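Local coordinates for protein putative hydrolase (Shewanella frigidimarina, PDB 3LHO) that is probably an iron(II)-dependent dioxygenase of the 2-oxoadipate dioxygenase/decarboxylase family, crystallised with nickel in its metal site, at residues His41-Thr46 with Lys93-Glu98; Lys78-His83 with Glu98-Glu103; Gly190-Ser195 with Ser212-Lys217; Leu208-Thr213 with Phe233-Arg238. All blocks are in the same frame, centred on the assembly; numbering follows the deposited sequence.

Contact 1: His41-Thr46 with Lys93-Glu98; sequences HIALRT and KVFISE. With NI (nickel (II) ion), chain B.
Ile42 and Val94 lie side by side across two parallel strands and point the same way, CG1 of Ile42 resting 4.1 Å from CG2 of Val94. CD1 of Ile42 reaches CG1 of Val94, so the isoleucine arm lies along both valine branches. Leu44 and Ile96 continue this apolar ridge, which Phe61 of helix 54-62 covers at Leu44 and Val94. At its far end the CG2 methyl of Thr46 nestles 3.7 Å from CB of Glu98, while OG1, anti to the backbone N (chi1 -168°), turns to Val52 and Tyr161. The other face carries His41, Ala43 and Phe95. The small Ala43 lets the Phe95 ring lie alongside, its CD2 within 4.4 Å of Ala43 CB. Four good backbone bonds tie the strands, among them Ser97 N to Leu44 O at 3.1 Å. A water bridges that same Leu44 O and Ser97 OG, which also bonds Tyr152 OH. His41 NE2 binds the nickel ion at 2.1 Å; His165, Glu235 and three waters complete the site. A central-strand histidine sharing a metal with a histidine on the next strand and a glutamate on the strand beyond is consistent with the metal centre of the glyoxalase (vicinal oxygen chelate) superfamily.

Contact 2: Lys78-His83 with Glu98-Glu103; sequences KLIAKH and ELLVEE
Ile80 and Glu98 form a hydrogen-bonded pair where strands 79-85 and 93-99 meet as an antiparallel beta hairpin, and their side chains run side by side in the same direction. The glutamate's extended chain packs its CG methylene 3.7 Å from CG1 of Ile80, and the carboxylate also lies beside the isoleucine, while OE1 accepts a bond from Leu54 N. An alanine in place of Glu98 would probably leave that amide without its acceptor and open a gap beside Ile80. On the opposite face Leu79 and Leu99 cross at a slant, methyl to methyl. Leu99 has CG anti to its backbone N (chi1 -170°), which carries CD1 to within 3.7 Å of CD2 of Leu79; Tyr152 of helix 151-159 packs on both leucines. Beyond the strand end, Lys78 and Glu103 cross at about a right angle: the lysine methylenes press on the glutamate's, CG to CB at 3.7 Å, while NZ turns to Glu75 O. Their charged ends stay apart, so greasy stems rather than a salt bridge make this contact. CG of Leu100 lies against Lys78 O, and CD2 reaches CG1 of Ile80. Beside these methyls, Leu100 N donates to Lys78 O at 2.8 Å, with an N-H...O angle of 169°.

Contact 3: Gly190-Ser195 with Ser212-Lys217; sequences GFVLNS and STMADK
Val192 and Met214, a selenomethionine, are joined through their backbones: the amide of Met214 donates to Val192 O at 3.0 Å with an angle of 168° at the hydrogen. Two residues on from Val192, Asn194 N gives its hydrogen to Ser212 O at 2.8 Å. Between these bonds Leu193 and Thr213 come face to face with CA atoms 4.2 Å apart, a single bridge that does not extend into a regular strand pair.

A water makes the next link: it can donate to Asn194 O and accepts from Ser212 N, the latter at 2.8 Å, so Ser212 is attached through both its carbonyl and its amide.

Side-chain packing is lighter. The selenomethionine chain, bent at its second and third torsions, bears its CG on Leu193 O at 3.8 Å, so that its stem lies against the loop backbone. CB of Asn194 lies 3.8 Å from Ser212 OG, and this hydroxyl is hydrogen-bonded to a bound glycerol. In the conformer given, Asn194 sends OD1 to Ser196 N. Leu193 contributes its CB, 3.6 Å from Ser212 O, but buries its branch against Asn183, Leu186 and Lys187 of helix 179-188; Thr213 likewise packs on Ile27 of helix 22-32.

Gly190, with positive phi, ends helix 179-188 in a Schellman motif; at its backbone angles the CB of any other residue would jam against the preceding carbonyl O. The bridge that follows ties this post-helical loop to the chain leaving strand 208-212, an isolated beta bridge at the sheet's edge.

Contact 4: Leu208-Thr213 with Phe233-Arg238; sequences LEQSST and FYEFAR. With NI (nickel (II) ion), chain B.
Glu235 OE1 binds the nickel ion at 2.2 Å, and Gln210 from the adjoining strand crosses toward it at a slant. OE2 of Glu235 accepts a hydrogen from one metal-bound water, while Gln210 NE2 donates to another at 2.7 Å, so the amide serves the second shell. A leucine in place of Gln210 would probably leave that water without its donor and freer to shift on the metal. Glu235 is placed by CG standing anti to its backbone N (chi1 -167°), and Thr167 OG1 bonds OE1 as well. Beneath Gln210 CG, the small Ala237 keeps its CB 3.9 Å away. The strands run antiparallel, paired at Ser211 with Phe236 and at Glu209 with Arg238. Glu209 OE1, hydrogen-bonded to Tyr240 OH, and Arg238 NH1 can both bond one water. Farther on, Thr213 OG1 takes over a backbone acceptor's role: Tyr234 N donates to it at 2.9 Å, almost straight at 177°. Ser212 OG, bonded to a glycerol, sits 4.3 Å above the Phe233 ring plane, offset toward the rim. Strand 208-212 edges the mixed sheet, strand 235-239 lies between it and strand 165-169, and helix 179-188 covers Phe236 and Ser211 while helix 22-32 packs on Tyr234.

Overall arrangement
From the N terminus, strand 39-47 supplies the first half of contact 1, which closes only when strand 93-99 arrives, after helix 54-62 and two further strands. Contact 2 begins within that loop and ends beyond it, so the two cross; they share Glu98 and join three neighbouring strands, 39-47, 93-99 and 79-85. Both later contacts come after these in series. Contact 3 brings the loop after helix 179-188 to the end of strand 208-212, the strand that contact 4 uses from its start; they share Ser212 and Thr213. Contact 4 then closes over the hairpin 217-222 and 225-230. Contacts 1 and 4 meet at the nickel ion, with strand 165-169 between their strands in the sheet.

Contact 1: His41-Thr46 with Lys93-Glu98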
# COMPACT_ATOMS: atom_id res chain seq x y z
N HIS A 41 -3.60 7.65 -3.89
CA HIS A 41 -3.61 6.20 -4.09
C HIS A 41 -3.61 5.43 -2.81
O HIS A 41 -3.36 6.00 -1.72
CB HIS A 41 -2.45 5.73 -5.03
CG HIS A 41 -1.06 5.85 -4.47
ND1 HIS A 41 -0.28 6.98 -4.65
CD2 HIS A 41 -0.26 4.94 -3.84
CE1 HIS A 41 0.91 6.78 -4.12
NE2 HIS A 41 0.95 5.54 -3.64
N ILE A 42 -3.96 4.14 -2.94
CA ILE A 42 -3.64 3.07 -2.01
C ILE A 42 -2.72 2.05 -2.71
O ILE A 42 -2.59 2.01 -3.96
CB ILE A 42 -4.92 2.39 -1.36
CG1 ILE A 42 -5.77 1.70 -2.44
CG2 ILE A 42 -5.77 3.42 -0.61
CD1 ILE A 42 -6.05 0.30 -2.23
N ALA A 43 -2.00 1.28 -1.89
CA ALA A 43 -1.08 0.25 -2.40
C ALA A 43 -1.39 -1.06 -1.71
O ALA A 43 -1.48 -1.09 -0.46
CB ALA A 43 0.38 0.64 -2.13
N LEU A 44 -1.54 -2.12 -2.50
CA LEU A 44 -1.74 -3.48 -2.00
C LEU A 44 -0.67 -4.41 -2.55
O LEU A 44 -0.08 -4.10 -3.60
CB LEU A 44 -3.14 -3.99 -2.40
CG LEU A 44 -4.35 -3.16 -2.04
CD1 LEU A 44 -5.61 -3.78 -2.73
CD2 LEU A 44 -4.59 -3.09 -0.51
N ARG A 45 -0.42 -5.52 -1.86
CA ARG A 45 0.68 -6.43 -2.20
C ARG A 45 0.18 -7.86 -2.22
O ARG A 45 -0.71 -8.19 -1.48
CB ARG A 45 1.72 -6.37 -1.11
CG ARG A 45 2.40 -5.01 -1.01
CD ARG A 45 3.43 -5.04 0.06
NE ARG A 45 4.33 -3.90 -0.05
CZ ARG A 45 5.43 -3.70 0.66
NH1 ARG A 45 5.81 -4.56 1.58
NH2 ARG A 45 6.17 -2.61 0.42
N THR A 46 0.80 -8.72 -3.01
CA THR A 46 0.46 -10.16 -2.96
C THR A 46 1.59 -10.93 -3.63
O THR A 46 2.66 -10.33 -3.91
CB THR A 46 -0.90 -10.46 -3.61
OG1 THR A 46 -1.30 -11.81 -3.29
CG2 THR A 46 -0.85 -10.27 -5.11
N LYS A 93 -6.40 6.33 -6.92
CA LYS A 93 -5.85 5.30 -7.73
C LYS A 93 -5.52 4.10 -6.86
O LYS A 93 -5.21 4.25 -5.70
CB LYS A 93 -4.54 5.75 -8.44
CG LYS A 93 -4.71 6.96 -9.33
CD LYS A 93 -3.35 7.32 -9.92
CE LYS A 93 -3.29 8.73 -10.41
NZ LYS A 93 -3.22 9.64 -9.23
N VAL A 94 -5.53 2.93 -7.46
CA VAL A 94 -5.25 1.68 -6.81
C VAL A 94 -4.03 1.02 -7.46
O VAL A 94 -4.01 0.69 -8.64
CB VAL A 94 -6.49 0.75 -6.81
CG1 VAL A 94 -6.11 -0.65 -6.25
CG2 VAL A 94 -7.63 1.43 -6.05
N PHE A 95 -2.98 0.89 -6.67
CA PHE A 95 -1.74 0.32 -7.10
C PHE A 95 -1.64 -1.08 -6.47
O PHE A 95 -1.72 -1.21 -5.22
CB PHE A 95 -0.61 1.18 -6.60
CG PHE A 95 0.73 0.76 -7.11
CD1 PHE A 95 1.17 1.11 -8.39
CD2 PHE A 95 1.57 -0.02 -6.28
CE1 PHE A 95 2.44 0.70 -8.86
CE2 PHE A 95 2.82 -0.44 -6.72
CZ PHE A 95 3.27 -0.07 -8.03
N ILE A 96 -1.50 -2.10 -7.32
CA ILE A 96 -1.44 -3.50 -6.86
C ILE A 96 -0.21 -4.15 -7.44
O ILE A 96 0.03 -4.15 -8.66
CB ILE A 96 -2.71 -4.33 -7.15
CG1 ILE A 96 -4.01 -3.62 -6.78
CG2 ILE A 96 -2.60 -5.73 -6.46
CD1 ILE A 96 -5.31 -4.43 -7.17
N SER A 97 0.66 -4.64 -6.55
CA SER A 97 1.87 -5.33 -7.02
C SER A 97 1.84 -6.80 -6.57
O SER A 97 1.03 -7.19 -5.70
CB SER A 97 3.12 -4.62 -6.53
OG SER A 97 3.27 -4.69 -5.11
N GLU A 98 2.64 -7.63 -7.22
CA GLU A 98 2.80 -9.03 -6.80
C GLU A 98 4.25 -9.43 -6.93
O GLU A 98 4.88 -9.12 -7.91
CB GLU A 98 1.93 -10.01 -7.61
CG GLU A 98 2.26 -10.16 -9.03
CD GLU A 98 1.33 -11.12 -9.77
OE1 GLU A 98 0.28 -11.61 -9.24
OE2 GLU A 98 1.62 -11.34 -10.92
NI NI B . 2.75 4.78 -2.79
O HOH W 1 2.23 -2.40 -3.94
O HOH W 2 5.09 4.23 -2.50
O HOH W 3 3.80 5.47 -4.39
O HOH W 4 3.02 3.06 -4.29

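Contact 2: Lys78-His83 with Glu98-Glu103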
# COMPACT_ATOMS: atom_id res chain seq x y z
N LYS A 78 11.83 -7.67 -7.81
CA LYS A 78 11.19 -8.88 -8.37
C LYS A 78 9.67 -8.77 -8.35
O LYS A 78 8.95 -9.64 -7.86
CB LYS A 78 11.67 -10.16 -7.64
CG LYS A 78 13.20 -10.32 -7.57
CD LYS A 78 13.87 -10.17 -8.91
CE LYS A 78 15.41 -10.26 -8.77
NZ LYS A 78 16.15 -9.25 -9.61
N LEU A 79 9.18 -7.65 -8.86
CA LEU A 79 7.76 -7.31 -8.77
C LEU A 79 7.18 -6.97 -10.13
O LEU A 79 7.88 -6.39 -10.97
CB LEU A 79 7.56 -6.05 -7.93
CG LEU A 79 7.91 -6.01 -6.44
CD1 LEU A 79 7.55 -4.64 -5.82
CD2 LEU A 79 7.19 -7.15 -5.70
N ILE A 80 5.92 -7.34 -10.33
CA ILE A 80 5.15 -6.68 -11.37
C ILE A 80 3.98 -5.97 -10.72
O ILE A 80 3.52 -6.30 -9.61
CB ILE A 80 4.70 -7.60 -12.53
CG1 ILE A 80 3.78 -8.72 -12.03
CG2 ILE A 80 5.93 -8.14 -13.29
CD1 ILE A 80 2.86 -9.30 -13.12
N ALA A 81 3.50 -4.93 -11.38
CA ALA A 81 2.37 -4.22 -10.78
C ALA A 81 1.52 -3.60 -11.86
O ALA A 81 1.92 -3.48 -13.05
CB ALA A 81 2.87 -3.14 -9.79
N LYS A 82 0.35 -3.17 -11.43
CA LYS A 82 -0.57 -2.41 -12.29
C LYS A 82 -1.23 -1.35 -11.40
O LYS A 82 -1.31 -1.54 -10.15
CB LYS A 82 -1.68 -3.31 -12.86
CG LYS A 82 -1.27 -4.57 -13.68
CD LYS A 82 -2.49 -5.50 -14.00
CE LYS A 82 -3.42 -4.96 -15.05
NZ LYS A 82 -2.79 -4.75 -16.41
N HIS A 83 -1.70 -0.27 -12.04
CA HIS A 83 -2.57 0.66 -11.37
C HIS A 83 -3.89 0.78 -12.10
O HIS A 83 -3.97 0.52 -13.31
CB HIS A 83 -1.86 2.02 -11.09
CG HIS A 83 -2.17 3.10 -12.07
ND1 HIS A 83 -1.35 3.39 -13.15
CD2 HIS A 83 -3.18 4.00 -12.11
CE1 HIS A 83 -1.88 4.41 -13.82
NE2 HIS A 83 -2.99 4.80 -13.21
N GLU A 98 2.64 -7.63 -7.22
CA GLU A 98 2.80 -9.03 -6.80
C GLU A 98 4.25 -9.43 -6.93
O GLU A 98 4.88 -9.12 -7.91
CB GLU A 98 1.93 -10.01 -7.61
CG GLU A 98 2.26 -10.16 -9.03
CD GLU A 98 1.33 -11.12 -9.77
OE1 GLU A 98 0.28 -11.61 -9.24
OE2 GLU A 98 1.62 -11.34 -10.92
N LEU A 99 4.74 -10.14 -5.93
CA LEU A 99 6.10 -10.64 -5.94
C LEU A 99 6.20 -11.85 -6.86
O LEU A 99 5.35 -12.74 -6.85
CB LEU A 99 6.52 -11.03 -4.51
CG LEU A 99 8.01 -11.37 -4.25
CD1 LEU A 99 8.88 -10.13 -4.26
CD2 LEU A 99 8.12 -12.07 -2.89
N LEU A 100 7.27 -11.92 -7.65
CA LEU A 100 7.47 -13.06 -8.52
C LEU A 100 8.22 -14.14 -7.73
O LEU A 100 9.43 -14.11 -7.58
CB LEU A 100 8.25 -12.60 -9.75
CG LEU A 100 7.60 -11.44 -10.53
CD1 LEU A 100 8.54 -11.02 -11.64
CD2 LEU A 100 6.26 -11.89 -11.14
N VAL A 101 7.46 -15.11 -7.21
CA VAL A 101 7.99 -16.09 -6.26
C VAL A 101 9.12 -16.95 -6.82
O VAL A 101 10.01 -17.36 -6.08
CB VAL A 101 6.87 -16.95 -5.71
CG1 VAL A 101 7.42 -18.10 -4.84
CG2 VAL A 101 5.91 -16.03 -4.91
N GLU A 102 9.11 -17.15 -8.14
CA GLU A 102 10.12 -17.96 -8.80
C GLU A 102 11.51 -17.32 -8.76
O GLU A 102 12.47 -17.97 -9.10
CB GLU A 102 9.76 -18.21 -10.28
CG GLU A 102 8.47 -18.99 -10.46
CD GLU A 102 7.21 -18.14 -10.29
OE1 GLU A 102 7.31 -16.85 -10.23
OE2 GLU A 102 6.14 -18.81 -10.16
N GLU A 103 11.61 -16.05 -8.40
CA GLU A 103 12.92 -15.40 -8.42
C GLU A 103 13.70 -15.68 -7.11
O GLU A 103 14.78 -15.20 -6.97
CB GLU A 103 12.78 -13.89 -8.63
CG GLU A 103 12.03 -13.51 -9.92
CD GLU A 103 12.87 -13.72 -11.17
OE1 GLU A 103 14.02 -14.11 -11.02
OE2 GLU A 103 12.38 -13.47 -12.29

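Contact 3: Gly190-Ser195 with Ser212-Lys217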
# COMPACT_ATOMS: atom_id res chain seq x y z
N GLY A 190 4.89 17.28 15.29
CA GLY A 190 5.59 16.26 16.07
C GLY A 190 5.65 14.89 15.43
O GLY A 190 5.90 13.91 16.12
N PHE A 191 5.43 14.81 14.12
CA PHE A 191 5.61 13.57 13.38
C PHE A 191 7.02 13.55 12.81
O PHE A 191 7.57 14.60 12.54
CB PHE A 191 4.54 13.44 12.27
CG PHE A 191 3.18 13.30 12.83
CD1 PHE A 191 2.75 12.09 13.33
CD2 PHE A 191 2.37 14.41 12.96
CE1 PHE A 191 1.51 11.97 13.91
CE2 PHE A 191 1.12 14.30 13.56
CZ PHE A 191 0.70 13.08 14.03
N VAL A 192 7.60 12.35 12.69
CA VAL A 192 8.90 12.19 12.06
C VAL A 192 8.72 11.56 10.68
O VAL A 192 7.95 10.62 10.48
CB VAL A 192 9.90 11.38 12.94
CG1 VAL A 192 9.35 10.03 13.30
CG2 VAL A 192 11.26 11.25 12.24
N LEU A 193 9.46 12.10 9.72
CA LEU A 193 9.40 11.69 8.34
C LEU A 193 10.51 10.74 7.99
O LEU A 193 11.59 10.82 8.60
CB LEU A 193 9.53 12.93 7.45
CG LEU A 193 8.48 14.01 7.74
CD1 LEU A 193 8.58 15.15 6.76
CD2 LEU A 193 7.06 13.42 7.68
N ASN A 194 10.29 9.86 7.03
CA ASN A 194 11.38 9.08 6.46
C ASN A 194 12.29 10.01 5.71
O ASN A 194 11.86 10.72 4.80
CB ASN A 194 10.92 7.99 5.49
CG ASN A 194 12.11 7.25 4.84
OD1 ASN A 194 13.11 6.97 5.50
ND2 ASN A 194 12.00 6.96 3.56
N SER A 195 13.57 10.01 6.09
CA SER A 195 14.52 10.88 5.41
C SER A 195 15.62 10.10 4.70
O SER A 195 16.60 10.69 4.29
CB SER A 195 15.10 11.94 6.36
OG SER A 195 15.57 11.37 7.55
N SER A 212 6.92 10.55 3.17
CA SER A 212 6.20 9.66 4.07
C SER A 212 6.63 9.81 5.51
O SER A 212 7.74 10.21 5.81
CB SER A 212 6.36 8.17 3.67
OG SER A 212 7.73 7.79 3.51
N THR A 213 5.72 9.44 6.40
CA THR A 213 6.04 9.25 7.79
C THR A 213 6.95 8.05 7.92
O THR A 213 7.06 7.22 7.03
CB THR A 213 4.78 8.98 8.61
OG1 THR A 213 4.12 7.81 8.11
CG2 THR A 213 3.84 10.15 8.54
N MSE A 214 7.64 7.97 9.05
CA MSE A 214 8.26 6.71 9.43
C MSE A 214 7.17 5.75 9.84
O MSE A 214 6.17 6.18 10.41
CB MSE A 214 9.21 6.96 10.56
CG MSE A 214 10.58 7.42 10.05
SE MSE A 214 11.69 6.69 11.38
CE MSE A 214 11.40 8.02 12.53
N ALA A 215 7.35 4.48 9.53
CA ALA A 215 6.34 3.46 9.83
C ALA A 215 6.03 3.39 11.31
O ALA A 215 6.91 3.57 12.17
CB ALA A 215 6.76 2.08 9.27
N ASP A 216 4.77 3.17 11.63
CA ASP A 216 4.40 2.85 12.99
C ASP A 216 4.86 1.41 13.30
O ASP A 216 5.47 0.76 12.46
CB ASP A 216 2.89 3.01 13.18
CG ASP A 216 2.45 4.48 13.17
OD1 ASP A 216 3.09 5.31 13.83
OD2 ASP A 216 1.44 4.79 12.51
N LYS A 217 4.52 0.92 14.49
CA LYS A 217 4.97 -0.40 14.92
C LYS A 217 3.75 -1.21 15.31
O LYS A 217 2.80 -0.64 15.85
CB LYS A 217 5.91 -0.27 16.13
CG LYS A 217 7.23 0.45 15.80
CD LYS A 217 8.15 0.61 17.04
CE LYS A 217 7.67 1.69 17.99
NZ LYS A 217 8.73 2.22 18.91
O HOH W 5 9.60 11.48 3.34

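Contact 4: Leu208-Thr213 with Phe233-Arg238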
# COMPACT_ATOMS: atom_id res chain seq x y z
N LEU A 208 6.61 14.06 -10.26
CA LEU A 208 6.11 13.38 -9.08
C LEU A 208 7.01 13.65 -7.88
O LEU A 208 8.23 13.50 -7.97
CB LEU A 208 5.99 11.86 -9.32
CG LEU A 208 5.50 11.00 -8.14
CD1 LEU A 208 4.10 11.41 -7.76
CD2 LEU A 208 5.53 9.48 -8.47
N GLU A 209 6.40 14.04 -6.76
CA GLU A 209 7.13 14.19 -5.51
C GLU A 209 6.41 13.42 -4.44
O GLU A 209 5.20 13.52 -4.36
CB GLU A 209 7.21 15.65 -5.08
CG GLU A 209 8.09 16.53 -5.94
CD GLU A 209 7.89 18.02 -5.65
OE1 GLU A 209 6.74 18.49 -5.58
OE2 GLU A 209 8.89 18.73 -5.48
N GLN A 210 7.14 12.68 -3.61
CA GLN A 210 6.53 11.90 -2.54
C GLN A 210 7.32 12.04 -1.26
O GLN A 210 8.53 12.28 -1.29
CB GLN A 210 6.39 10.42 -2.93
CG GLN A 210 5.43 10.14 -4.08
CD GLN A 210 5.28 8.66 -4.41
OE1 GLN A 210 6.20 8.04 -4.94
NE2 GLN A 210 4.13 8.09 -4.12
N SER A 211 6.62 11.92 -0.14
CA SER A 211 7.24 11.90 1.17
C SER A 211 6.39 10.97 2.02
O SER A 211 5.30 10.57 1.59
CB SER A 211 7.25 13.32 1.76
OG SER A 211 5.92 13.73 2.04
N SER A 212 6.92 10.55 3.17
CA SER A 212 6.20 9.66 4.07
C SER A 212 6.63 9.81 5.51
O SER A 212 7.74 10.21 5.81
CB SER A 212 6.36 8.17 3.67
OG SER A 212 7.73 7.79 3.51
N THR A 213 5.72 9.44 6.40
CA THR A 213 6.04 9.25 7.79
C THR A 213 6.95 8.05 7.92
O THR A 213 7.06 7.22 7.03
CB THR A 213 4.78 8.98 8.61
OG1 THR A 213 4.12 7.81 8.11
CG2 THR A 213 3.84 10.15 8.54
N PHE A 233 3.80 3.10 6.84
CA PHE A 233 3.83 4.54 6.78
C PHE A 233 2.56 5.10 6.09
O PHE A 233 1.78 4.36 5.49
CB PHE A 233 5.08 5.03 6.03
CG PHE A 233 5.27 4.44 4.66
CD1 PHE A 233 4.47 4.86 3.60
CD2 PHE A 233 6.25 3.49 4.43
CE1 PHE A 233 4.63 4.31 2.32
CE2 PHE A 233 6.43 2.95 3.17
CZ PHE A 233 5.61 3.37 2.10
N TYR A 234 2.38 6.42 6.25
CA TYR A 234 1.41 7.25 5.54
C TYR A 234 2.24 8.12 4.58
O TYR A 234 3.25 8.69 4.98
CB TYR A 234 0.72 8.12 6.56
CG TYR A 234 -0.61 8.79 6.24
CD1 TYR A 234 -1.58 8.20 5.42
CD2 TYR A 234 -0.93 10.02 6.85
CE1 TYR A 234 -2.81 8.84 5.17
CE2 TYR A 234 -2.15 10.63 6.63
CZ TYR A 234 -3.10 10.03 5.81
OH TYR A 234 -4.30 10.66 5.61
N GLU A 235 1.79 8.21 3.34
CA GLU A 235 2.53 8.83 2.25
C GLU A 235 1.78 10.07 1.71
O GLU A 235 0.59 10.24 1.96
CB GLU A 235 2.68 7.80 1.15
CG GLU A 235 3.69 8.12 0.04
CD GLU A 235 3.91 6.91 -0.89
OE1 GLU A 235 3.03 6.65 -1.74
OE2 GLU A 235 4.96 6.21 -0.76
N PHE A 236 2.53 10.93 1.00
CA PHE A 236 2.04 12.22 0.45
C PHE A 236 2.60 12.33 -0.94
O PHE A 236 3.76 12.07 -1.16
CB PHE A 236 2.49 13.37 1.37
CG PHE A 236 2.19 13.11 2.82
CD1 PHE A 236 0.97 13.46 3.36
CD2 PHE A 236 3.08 12.41 3.62
CE1 PHE A 236 0.66 13.13 4.68
CE2 PHE A 236 2.77 12.10 4.95
CZ PHE A 236 1.56 12.44 5.46
N ALA A 237 1.77 12.69 -1.91
CA ALA A 237 2.23 12.79 -3.29
C ALA A 237 1.69 14.06 -3.96
O ALA A 237 0.50 14.37 -3.86
CB ALA A 237 1.79 11.54 -4.11
N ARG A 238 2.59 14.77 -4.65
CA ARG A 238 2.21 15.81 -5.56
C ARG A 238 2.51 15.35 -6.98
O ARG A 238 3.64 15.03 -7.28
CB ARG A 238 2.96 17.10 -5.27
CG ARG A 238 2.55 18.25 -6.20
CD ARG A 238 3.04 19.61 -5.73
NE ARG A 238 2.84 20.63 -6.78
CZ ARG A 238 3.35 21.86 -6.76
NH1 ARG A 238 4.11 22.29 -5.77
NH2 ARG A 238 3.09 22.68 -7.76
NI NI B . 2.75 4.78 -2.79
O HOH W 6 6.06 20.50 -4.03
O HOH W 3 3.80 5.47 -4.39
O HOH W 2 5.09 4.23 -2.50
O HOH W 4 3.02 3.06 -4.29